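Local atomic coordinates of alpha-ketoglutarate-dependent non-heme iron oxygenase EasH (PDB entry 5M0T), a protein that probably oxidises an ergot alkaloid intermediate on the way to cycloclavine, using a non-heme iron(II) centre, 2-oxoglutarate and molecular oxygen. Residues A[100-105]-A[150-155]; A[105-109]-A[229-233]; A[132-136]-A[175-181]. One frame throughout, in Å; residues are numbered along the deposited sequence.

Contact 1: A[100-105]-A[150-155]; sequences LCKRLF and ESMLNF
L104 fills the middle of the interface between the last turn of helix 95-105 and strand 152-158. CD2 packs against L153 CB at 3.7 Å and also touches M152 O. CD1 rests on the aliphatic part of E150, 3.6 Å from E150 CG. With CG anti to the backbone N (chi1 -166°), the branch lies between E150 and L153, and each methyl meets one of them. E150 bends at chi2, and its chain crosses L104 at about a right angle.

F105 enters beside L104. Its CE1 comes 3.4 Å from S151 O, and CZ is 4.0 Å from L153 CB. The E150 carbonyl O and the M152 N lie at the ring edge, near its plane, while L104 CD2 sits above one face, offset toward the rim. One turn back, L100 CD1 touches F155 CE2 at 3.7 Å, at the edge of that ring. C101 SG also approaches the F155 edge, 5.4 Å from the ring centroid, as a sulfur-aromatic contact.

No hydrogen bond crosses the interface. Packing is close around L104, F105 and L153, and looser at C101, where SG is 4.2 Å from L153 CD2. The outer side of the helix carries K102, which is exposed, and R103, which forms a salt bridge with D21. E150 is partly exposed, although its CB and CG are packed on L104. The helix segment runs nearly antiparallel to the strand, at 153°, with axes 9.5 Å apart. This is a helix packed on the main sheet of a cupin-type double-stranded beta-helix, the fold of the PhyH family.

Contact 2: A[105-109]-A[229-233]; sequences FGPES and MQSCQ
F105, the last residue of helix 95-105, and S109, in the turn after it, reach the end of strand 222-231. F105 lays one ring face over the strand backbone, with S231 N 3.6 Å above the ring plane and offset toward the rim. The ring also meets M229, where CE2 is 4.2 Å from M229 CB.

S109 can be followed outward from its CB. That carbon lies 3.0 Å from S231 OG and packs beside S231 CB. Its OG, placed anti to the carbonyl carbon (chi1 -58°), hydrogen-bonds to S231 OG at 2.6 Å; either hydroxyl could be the donor. Q233 NE2 is 3.2 Å from S109 OG and gives a hydrogen bond to a water at 3.0 Å. This water makes a weak bond to E108 O. The amide oxygen OE1 of Q233 is held by I140 N of the second subunit, so both ends of the amide are engaged.

The turn is braced by S109 N bonding to F105 O. F105 has strand 222-231 over one face and touches L153 of strand 152-158 and Y112 of strand 112-122, while M229 packs on L97 and C101 of helix 95-105.

Contact 3: A[132-136]-A[175-181]; sequences HREHD and SHLWEDF. With FE2 (Fe (II) ion), chain C; ZN (zinc ion), chain E; AKG (2-oxoglutaric acid), chain D; AKG (2-oxoglutaric acid), chain H.
R133 lies flat on the ring of F181, a cation-pi stack in the loop that carries two ligands of the facial-triad iron site of a 2-oxoglutarate-dependent oxygenase. H132 and E134 bind the iron through H132 NE2 and E134 OE1. R133, between them in the chain, turns away from the metal. H210 completes the triad, and 2-oxoglutarate chelates the metal through O1 and O5.

The guanidinium and ring planes are 8° apart, with R133 CZ 3.6 Å from F181 CG. The arginine chain, extended from CG to NE, crosses the F181 side chain at about a right angle. R133 CD lies over the same ring face as a CH-pi contact, 3.8 Å from the F181 centroid. H135 meets the ring from another direction. Its NE2 is at the F181 edge, 3.7 Å from CD2, and the two ring planes are oblique, at 56°.

Hydrogen bonds fix the guanidinium rotation. NE donates to K207 O. NH1 donates to two waters, one of which also bonds D136 OD2 and F181 O, the other D180 O. Farther out, E179 OE1 binds a zinc ion that carries a second 2-oxoglutarate. R133 NH2 donates to S175 O at 3.0 Å, with an N-H...O angle of 161°, from above the carbonyl plane.

Of the segments in contact, the end of helix 95-105 comes first along the chain and supplies contact 1. Segment 105-109 of contact 2, the helix end and the turn after it, follows and shares F105 with contact 1. Next come 132-136 of contact 3 and then 150-155, which closes contact 1. Segment 175-181 closes contact 3, so these two contacts cross. Strand 222-231 returns last and closes contact 2, whose long loop contains all of contact 3. Contacts 1 and 2 also cross. They pin one helix end and its turn to neighbouring strands of the main sheet. Contact 3 joins two loops near the iron, and N154 ND2 bonds weakly to E134 OE2, linking contacts 1 and 3.

Contact 1: A[100-105]-A[150-155]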
loop_
_atom_site.group_PDB
_atom_site.type_symbol
_atom_site.label_atom_id
_atom_site.label_comp_id
_atom_site.label_asym_id
_atom_site.label_seq_id
_atom_site.Cartn_x
_atom_site.Cartn_y
_atom_site.Cartn_z
ATOM N N LEU A 100 -13.672 -6.598 14.538
ATOM C CA LEU A 100 -14.362 -5.792 13.530
ATOM C C LEU A 100 -13.570 -5.682 12.227
ATOM O O LEU A 100 -14.154 -5.781 11.141
ATOM C CB LEU A 100 -14.676 -4.395 14.071
ATOM C CG LEU A 100 -15.725 -4.358 15.177
ATOM C CD1 LEU A 100 -15.641 -3.077 15.995
ATOM C CD2 LEU A 100 -17.113 -4.526 14.611
ATOM N N CYS A 101 -12.255 -5.497 12.333
ATOM C CA CYS A 101 -11.392 -5.458 11.149
ATOM C C CYS A 101 -11.384 -6.796 10.392
ATOM O O CYS A 101 -11.440 -6.799 9.161
ATOM C CB CYS A 101 -9.973 -5.036 11.518
ATOM S SG CYS A 101 -9.839 -3.315 12.084
ATOM N N LYS A 102 -11.321 -7.916 11.120
ATOM C CA LYS A 102 -11.374 -9.232 10.487
ATOM C C LYS A 102 -12.656 -9.424 9.691
ATOM O O LYS A 102 -12.624 -9.971 8.606
ATOM C CB LYS A 102 -11.247 -10.362 11.511
ATOM C CG LYS A 102 -9.826 -10.588 11.997
ATOM C CD LYS A 102 -9.761 -11.734 12.994
ATOM C CE LYS A 102 -8.485 -11.689 13.814
ATOM N NZ LYS A 102 -8.694 -12.472 15.062
ATOM N N ARG A 103 -13.776 -8.955 10.231
ATOM C CA ARG A 103 -15.055 -9.055 9.542
ATOM C C ARG A 103 -15.170 -8.114 8.344
ATOM O O ARG A 103 -15.704 -8.503 7.326
ATOM C CB ARG A 103 -16.206 -8.799 10.503
ATOM C CG ARG A 103 -16.526 -9.995 11.364
ATOM C CD ARG A 103 -17.580 -9.668 12.400
ATOM N NE ARG A 103 -17.322 -10.408 13.627
ATOM C CZ ARG A 103 -17.525 -11.714 13.776
ATOM N NH1 ARG A 103 -18.047 -12.466 12.796
ATOM N NH2 ARG A 103 -17.227 -12.276 14.945
ATOM N N LEU A 104 -14.706 -6.876 8.476
ATOM C CA LEU A 104 -14.795 -5.920 7.363
ATOM C C LEU A 104 -13.858 -6.305 6.217
ATOM O O LEU A 104 -14.278 -6.361 5.054
ATOM C CB LEU A 104 -14.513 -4.495 7.820
ATOM C CG LEU A 104 -14.906 -3.406 6.805
ATOM C CD1 LEU A 104 -16.420 -3.300 6.656
ATOM C CD2 LEU A 104 -14.298 -2.069 7.239
ATOM N N PHE A 105 -12.605 -6.597 6.558
ATOM C CA PHE A 105 -11.554 -6.775 5.565
ATOM C C PHE A 105 -11.299 -8.210 5.119
ATOM O O PHE A 105 -10.777 -8.426 4.029
ATOM C CB PHE A 105 -10.254 -6.156 6.085
ATOM C CG PHE A 105 -10.359 -4.687 6.365
ATOM C CD1 PHE A 105 -10.709 -3.803 5.367
ATOM C CD2 PHE A 105 -10.095 -4.187 7.626
ATOM C CE1 PHE A 105 -10.796 -2.435 5.619
ATOM C CE2 PHE A 105 -10.177 -2.819 7.881
ATOM C CZ PHE A 105 -10.534 -1.938 6.877
ATOM N N GLU A 150 -14.413 -2.640 0.645
ATOM C CA GLU A 150 -14.174 -1.963 1.899
ATOM C C GLU A 150 -12.677 -1.792 2.018
ATOM O O GLU A 150 -11.914 -2.737 1.785
ATOM C CB GLU A 150 -14.732 -2.761 3.077
ATOM C CG GLU A 150 -16.259 -2.902 3.088
ATOM C CD GLU A 150 -16.999 -1.576 3.292
ATOM O OE1 GLU A 150 -16.398 -0.574 3.752
ATOM O OE2 GLU A 150 -18.208 -1.531 2.999
ATOM N N SER A 151 -12.267 -0.561 2.309
ATOM C CA SER A 151 -10.852 -0.188 2.375
ATOM C C SER A 151 -10.436 0.375 3.715
ATOM O O SER A 151 -9.307 0.198 4.115
ATOM C CB SER A 151 -10.545 0.868 1.297
ATOM O OG SER A 151 -11.377 1.994 1.472
ATOM N N MET A 152 -11.335 1.073 4.394
ATOM C CA MET A 152 -11.010 1.748 5.636
ATOM C C MET A 152 -12.082 1.546 6.689
ATOM O O MET A 152 -13.259 1.373 6.371
ATOM C CB MET A 152 -10.865 3.237 5.382
ATOM C CG MET A 152 -9.761 3.592 4.421
ATOM S SD MET A 152 -9.721 5.359 4.136
ATOM C CE MET A 152 -8.075 5.569 3.465
ATOM N N LEU A 153 -11.649 1.581 7.939
ATOM C CA LEU A 153 -12.533 1.535 9.091
ATOM C C LEU A 153 -12.000 2.535 10.110
ATOM O O LEU A 153 -10.879 2.363 10.591
ATOM C CB LEU A 153 -12.546 0.131 9.710
ATOM C CG LEU A 153 -13.561 -0.114 10.827
ATOM C CD1 LEU A 153 -14.962 0.382 10.461
ATOM C CD2 LEU A 153 -13.581 -1.600 11.171
ATOM N N ASN A 154 -12.806 3.552 10.437
ATOM C CA ASN A 154 -12.412 4.625 11.363
ATOM C C ASN A 154 -13.039 4.464 12.742
ATOM O O ASN A 154 -14.246 4.577 12.892
ATOM C CB ASN A 154 -12.808 5.995 10.798
ATOM C CG ASN A 154 -12.125 7.152 11.520
ATOM O OD1 ASN A 154 -11.794 7.071 12.712
ATOM N ND2 ASN A 154 -11.898 8.237 10.790
ATOM N N PHE A 155 -12.204 4.227 13.749
ATOM C CA PHE A 155 -12.637 4.227 15.142
ATOM C C PHE A 155 -12.340 5.611 15.668
ATOM O O PHE A 155 -11.198 5.897 15.991
ATOM C CB PHE A 155 -11.853 3.203 15.968
ATOM C CG PHE A 155 -12.064 1.772 15.542
ATOM C CD1 PHE A 155 -11.395 1.257 14.442
ATOM C CD2 PHE A 155 -12.873 0.918 16.292
ATOM C CE1 PHE A 155 -11.566 -0.065 14.061
ATOM C CE2 PHE A 155 -13.054 -0.408 15.914
ATOM C CZ PHE A 155 -12.398 -0.901 14.805
#

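Contact 2: A[105-109]-A[229-233]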
loop_
_atom_site.group_PDB
_atom_site.type_symbol
_atom_site.label_atom_id
_atom_site.label_comp_id
_atom_site.label_asym_id
_atom_site.label_seq_id
_atom_site.Cartn_x
_atom_site.Cartn_y
_atom_site.Cartn_z
ATOM N N PHE A 105 -12.605 -6.597 6.558
ATOM C CA PHE A 105 -11.554 -6.775 5.565
ATOM C C PHE A 105 -11.299 -8.210 5.119
ATOM O O PHE A 105 -10.777 -8.426 4.029
ATOM C CB PHE A 105 -10.254 -6.156 6.085
ATOM C CG PHE A 105 -10.359 -4.687 6.365
ATOM C CD1 PHE A 105 -10.709 -3.803 5.367
ATOM C CD2 PHE A 105 -10.095 -4.187 7.626
ATOM C CE1 PHE A 105 -10.796 -2.435 5.619
ATOM C CE2 PHE A 105 -10.177 -2.819 7.881
ATOM C CZ PHE A 105 -10.534 -1.938 6.877
ATOM N N GLY A 106 -11.638 -9.189 5.949
ATOM C CA GLY A 106 -11.404 -10.585 5.621
ATOM C C GLY A 106 -11.953 -11.045 4.282
ATOM O O GLY A 106 -11.255 -11.749 3.550
ATOM N N PRO A 107 -13.206 -10.683 3.948
ATOM C CA PRO A 107 -13.798 -11.224 2.706
ATOM C C PRO A 107 -13.104 -10.818 1.388
ATOM O O PRO A 107 -12.789 -11.693 0.583
ATOM C CB PRO A 107 -15.237 -10.710 2.749
ATOM C CG PRO A 107 -15.519 -10.569 4.206
ATOM C CD PRO A 107 -14.233 -10.082 4.811
ATOM N N GLU A 108 -12.854 -9.528 1.189
ATOM C CA GLU A 108 -12.290 -9.034 -0.060
ATOM C C GLU A 108 -10.776 -8.828 -0.013
ATOM O O GLU A 108 -10.125 -8.961 -1.047
ATOM C CB GLU A 108 -12.980 -7.732 -0.492
ATOM C CG GLU A 108 -14.477 -7.873 -0.789
ATOM C CD GLU A 108 -15.238 -6.541 -0.760
ATOM O OE1 GLU A 108 -15.165 -5.784 0.262
ATOM O OE2 GLU A 108 -15.943 -6.273 -1.765
ATOM N N SER A 109 -10.208 -8.531 1.158
ATOM C CA SER A 109 -8.760 -8.230 1.265
ATOM C C SER A 109 -7.872 -9.241 1.995
ATOM O O SER A 109 -6.716 -9.397 1.606
ATOM C CB SER A 109 -8.570 -6.871 1.916
ATOM O OG SER A 109 -9.234 -5.896 1.144
ATOM N N MET A 229 -8.071 1.974 10.382
ATOM C CA MET A 229 -7.516 0.712 9.877
ATOM C C MET A 229 -7.875 0.572 8.411
ATOM O O MET A 229 -8.908 1.058 7.958
ATOM C CB MET A 229 -8.059 -0.488 10.661
ATOM C CG MET A 229 -7.856 -0.380 12.159
ATOM S SD MET A 229 -6.146 -0.143 12.646
ATOM C CE MET A 229 -5.413 -1.691 12.135
ATOM N N GLN A 230 -7.023 -0.140 7.688
ATOM C CA GLN A 230 -7.122 -0.231 6.247
ATOM C C GLN A 230 -6.742 -1.607 5.725
ATOM O O GLN A 230 -5.882 -2.274 6.284
ATOM C CB GLN A 230 -6.202 0.839 5.667
ATOM C CG GLN A 230 -5.968 0.831 4.172
ATOM C CD GLN A 230 -5.321 2.136 3.736
ATOM O OE1 GLN A 230 -5.909 3.205 3.870
ATOM N NE2 GLN A 230 -4.093 2.055 3.269
ATOM N N SER A 231 -7.400 -2.004 4.647
ATOM C CA SER A 231 -7.025 -3.177 3.847
ATOM C C SER A 231 -5.526 -3.179 3.494
ATOM O O SER A 231 -5.004 -2.190 2.965
ATOM C CB SER A 231 -7.875 -3.201 2.555
ATOM O OG SER A 231 -7.376 -4.130 1.620
ATOM N N CYS A 232 -4.852 -4.300 3.742
ATOM C CA CYS A 232 -3.392 -4.357 3.600
ATOM C C CYS A 232 -2.855 -4.131 2.174
ATOM O O CYS A 232 -1.687 -3.762 2.017
ATOM C CB CYS A 232 -2.831 -5.660 4.158
ATOM S SG CYS A 232 -3.272 -7.117 3.189
ATOM N N GLN A 233 -3.692 -4.357 1.159
ATOM C CA GLN A 233 -3.310 -4.100 -0.244
ATOM C C GLN A 233 -3.067 -2.602 -0.554
ATOM O O GLN A 233 -2.416 -2.296 -1.548
ATOM C CB GLN A 233 -4.340 -4.664 -1.225
ATOM C CG GLN A 233 -5.639 -3.868 -1.302
ATOM C CD GLN A 233 -6.738 -4.602 -2.071
ATOM O OE1 GLN A 233 -6.521 -5.076 -3.185
ATOM N NE2 GLN A 233 -7.930 -4.687 -1.479
HETATM O O HOH W 1 -10.183 -6.165 -2.855
#

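Contact 3: A[132-136]-A[175-181]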
loop_
_atom_site.group_PDB
_atom_site.type_symbol
_atom_site.label_atom_id
_atom_site.label_comp_id
_atom_site.label_asym_id
_atom_site.label_seq_id
_atom_site.Cartn_x
_atom_site.Cartn_y
_atom_site.Cartn_z
ATOM N N HIS A 132 -17.458 14.193 3.657
ATOM C CA HIS A 132 -16.601 13.456 2.733
ATOM C C HIS A 132 -16.593 11.964 3.116
ATOM O O HIS A 132 -16.981 11.602 4.226
ATOM C CB HIS A 132 -15.165 14.031 2.796
ATOM C CG HIS A 132 -14.529 13.936 4.158
ATOM N ND1 HIS A 132 -14.703 14.892 5.134
ATOM C CD2 HIS A 132 -13.752 12.973 4.717
ATOM C CE1 HIS A 132 -14.048 14.531 6.226
ATOM N NE2 HIS A 132 -13.485 13.355 6.013
ATOM N N ARG A 133 -16.144 11.118 2.198
ATOM C CA ARG A 133 -15.931 9.700 2.473
ATOM C C ARG A 133 -14.442 9.490 2.619
ATOM O O ARG A 133 -13.654 10.021 1.824
ATOM C CB ARG A 133 -16.477 8.842 1.333
ATOM C CG ARG A 133 -17.989 8.893 1.245
ATOM C CD ARG A 133 -18.531 7.893 0.250
ATOM N NE ARG A 133 -19.986 7.880 0.292
ATOM C CZ ARG A 133 -20.785 8.722 -0.365
ATOM N NH1 ARG A 133 -20.285 9.696 -1.144
ATOM N NH2 ARG A 133 -22.108 8.594 -0.229
ATOM N N GLU A 134 -14.055 8.721 3.630
ATOM C CA GLU A 134 -12.642 8.556 3.951
ATOM C C GLU A 134 -11.893 7.784 2.851
ATOM O O GLU A 134 -10.702 8.029 2.652
ATOM C CB GLU A 134 -12.452 7.907 5.331
ATOM C CG GLU A 134 -11.338 8.565 6.164
ATOM C CD GLU A 134 -11.769 9.839 6.907
ATOM O OE1 GLU A 134 -11.924 10.914 6.285
ATOM O OE2 GLU A 134 -11.948 9.778 8.148
ATOM N N HIS A 135 -12.584 6.910 2.107
ATOM C CA HIS A 135 -11.941 6.138 1.031
ATOM C C HIS A 135 -11.514 6.960 -0.190
ATOM O O HIS A 135 -10.827 6.447 -1.068
ATOM C CB HIS A 135 -12.775 4.889 0.650
ATOM C CG HIS A 135 -13.869 5.115 -0.352
ATOM N ND1 HIS A 135 -14.577 4.066 -0.901
ATOM C CD2 HIS A 135 -14.357 6.239 -0.937
ATOM C CE1 HIS A 135 -15.447 4.538 -1.776
ATOM N NE2 HIS A 135 -15.334 5.851 -1.812
ATOM N N ASP A 136 -11.908 8.232 -0.255
ATOM C CA ASP A 136 -11.454 9.106 -1.347
ATOM C C ASP A 136 -9.970 9.488 -1.257
ATOM O O ASP A 136 -9.451 10.103 -2.159
ATOM C CB ASP A 136 -12.371 10.333 -1.481
ATOM C CG ASP A 136 -13.756 9.978 -2.027
ATOM O OD1 ASP A 136 -13.841 9.202 -3.002
ATOM O OD2 ASP A 136 -14.765 10.489 -1.508
ATOM N N SER A 175 -25.393 6.360 3.993
ATOM C CA SER A 175 -24.679 6.943 2.833
ATOM C C SER A 175 -23.687 5.987 2.169
ATOM O O SER A 175 -23.392 6.115 0.974
ATOM C CB SER A 175 -24.019 8.284 3.180
ATOM O OG SER A 175 -23.135 8.205 4.274
ATOM N N HIS A 176 -23.203 5.011 2.929
ATOM C CA HIS A 176 -22.442 3.889 2.369
ATOM C C HIS A 176 -23.148 3.043 1.292
ATOM O O HIS A 176 -22.490 2.259 0.607
ATOM C CB HIS A 176 -21.898 3.005 3.497
ATOM C CG HIS A 176 -22.925 2.123 4.134
ATOM N ND1 HIS A 176 -24.086 2.606 4.703
ATOM C CD2 HIS A 176 -22.965 0.779 4.289
ATOM C CE1 HIS A 176 -24.799 1.602 5.171
ATOM N NE2 HIS A 176 -24.140 0.482 4.935
ATOM N N LEU A 177 -24.460 3.201 1.139
ATOM C CA LEU A 177 -25.263 2.435 0.168
ATOM C C LEU A 177 -25.891 3.285 -0.930
ATOM O O LEU A 177 -26.549 2.748 -1.820
ATOM C CB LEU A 177 -26.378 1.670 0.899
ATOM C CG LEU A 177 -25.894 0.624 1.911
ATOM C CD1 LEU A 177 -27.073 0.087 2.716
ATOM C CD2 LEU A 177 -25.148 -0.515 1.216
ATOM N N TRP A 178 -25.683 4.596 -0.890
ATOM C CA TRP A 178 -26.167 5.486 -1.954
ATOM C C TRP A 178 -25.540 5.108 -3.282
ATOM O O TRP A 178 -24.391 4.672 -3.334
ATOM C CB TRP A 178 -25.853 6.949 -1.630
ATOM C CG TRP A 178 -26.578 7.501 -0.440
ATOM C CD1 TRP A 178 -27.451 6.838 0.388
ATOM C CD2 TRP A 178 -26.467 8.824 0.075
ATOM N NE1 TRP A 178 -27.894 7.678 1.380
ATOM C CE2 TRP A 178 -27.311 8.905 1.210
ATOM C CE3 TRP A 178 -25.754 9.961 -0.322
ATOM C CZ2 TRP A 178 -27.452 10.079 1.953
ATOM C CZ3 TRP A 178 -25.895 11.128 0.413
ATOM C CH2 TRP A 178 -26.728 11.173 1.551
ATOM N N GLU A 179 -26.305 5.271 -4.356
ATOM C CA GLU A 179 -25.886 4.805 -5.669
ATOM C C GLU A 179 -24.644 5.559 -6.182
ATOM O O GLU A 179 -23.660 4.932 -6.586
ATOM C CB GLU A 179 -27.044 4.931 -6.645
ATOM C CG GLU A 179 -26.763 4.364 -8.019
ATOM C CD GLU A 179 -27.843 4.702 -9.016
ATOM O OE1 GLU A 179 -28.656 3.801 -9.311
ATOM O OE2 GLU A 179 -27.875 5.859 -9.502
ATOM N N ASP A 180 -24.697 6.887 -6.130
ATOM C CA ASP A 180 -23.689 7.752 -6.762
ATOM C C ASP A 180 -22.787 8.437 -5.721
ATOM O O ASP A 180 -23.167 9.416 -5.098
ATOM C CB ASP A 180 -24.411 8.795 -7.633
ATOM C CG ASP A 180 -23.462 9.666 -8.435
ATOM O OD1 ASP A 180 -22.248 9.372 -8.518
ATOM O OD2 ASP A 180 -23.952 10.660 -9.001
ATOM N N PHE A 181 -21.584 7.921 -5.538
ATOM C CA PHE A 181 -20.645 8.505 -4.576
ATOM C C PHE A 181 -19.969 9.805 -5.073
ATOM O O PHE A 181 -19.359 10.531 -4.296
ATOM C CB PHE A 181 -19.584 7.469 -4.202
ATOM C CG PHE A 181 -19.998 6.479 -3.127
ATOM C CD1 PHE A 181 -21.332 6.175 -2.844
ATOM C CD2 PHE A 181 -19.020 5.813 -2.431
ATOM C CE1 PHE A 181 -21.652 5.245 -1.857
ATOM C CE2 PHE A 181 -19.341 4.874 -1.446
ATOM C CZ PHE A 181 -20.652 4.588 -1.163
HETATM FE FE FE2 C . -12.979 12.176 7.461
HETATM ZN ZN ZN E . -30.178 4.666 -10.228
HETATM C C1 AKG D . -11.108 13.497 8.657
HETATM O O1 AKG D . -11.035 12.732 7.697
HETATM O O2 AKG D . -10.205 14.403 8.951
HETATM C C2 AKG D . -12.276 13.482 9.654
HETATM O O5 AKG D . -13.334 13.010 9.283
HETATM C C3 AKG D . -12.106 14.007 11.057
HETATM C C4 AKG D . -13.414 14.037 11.831
HETATM C C5 AKG D . -13.296 14.583 13.227
HETATM O O3 AKG D . -12.078 14.760 13.685
HETATM O O4 AKG D . -14.280 14.833 13.885
HETATM C C1 AKG H . -31.132 6.284 -7.948
HETATM O O1 AKG H . -30.702 5.220 -8.394
HETATM O O2 AKG H . -31.082 7.414 -8.609
HETATM C C2 AKG H . -31.791 6.475 -6.570
HETATM O O5 AKG H . -31.453 7.430 -5.876
HETATM C C3 AKG H . -32.839 5.494 -6.113
HETATM C C4 AKG H . -32.490 4.820 -4.794
HETATM C C5 AKG H . -33.682 4.234 -4.087
HETATM O O3 AKG H . -33.673 2.925 -4.060
HETATM O O4 AKG H . -34.567 4.907 -3.582
HETATM O O HOH W 2 -17.582 10.402 -1.821
HETATM O O HOH W 3 -22.829 10.344 -2.608
HETATM O O HOH W 4 -28.919 4.719 -11.755
#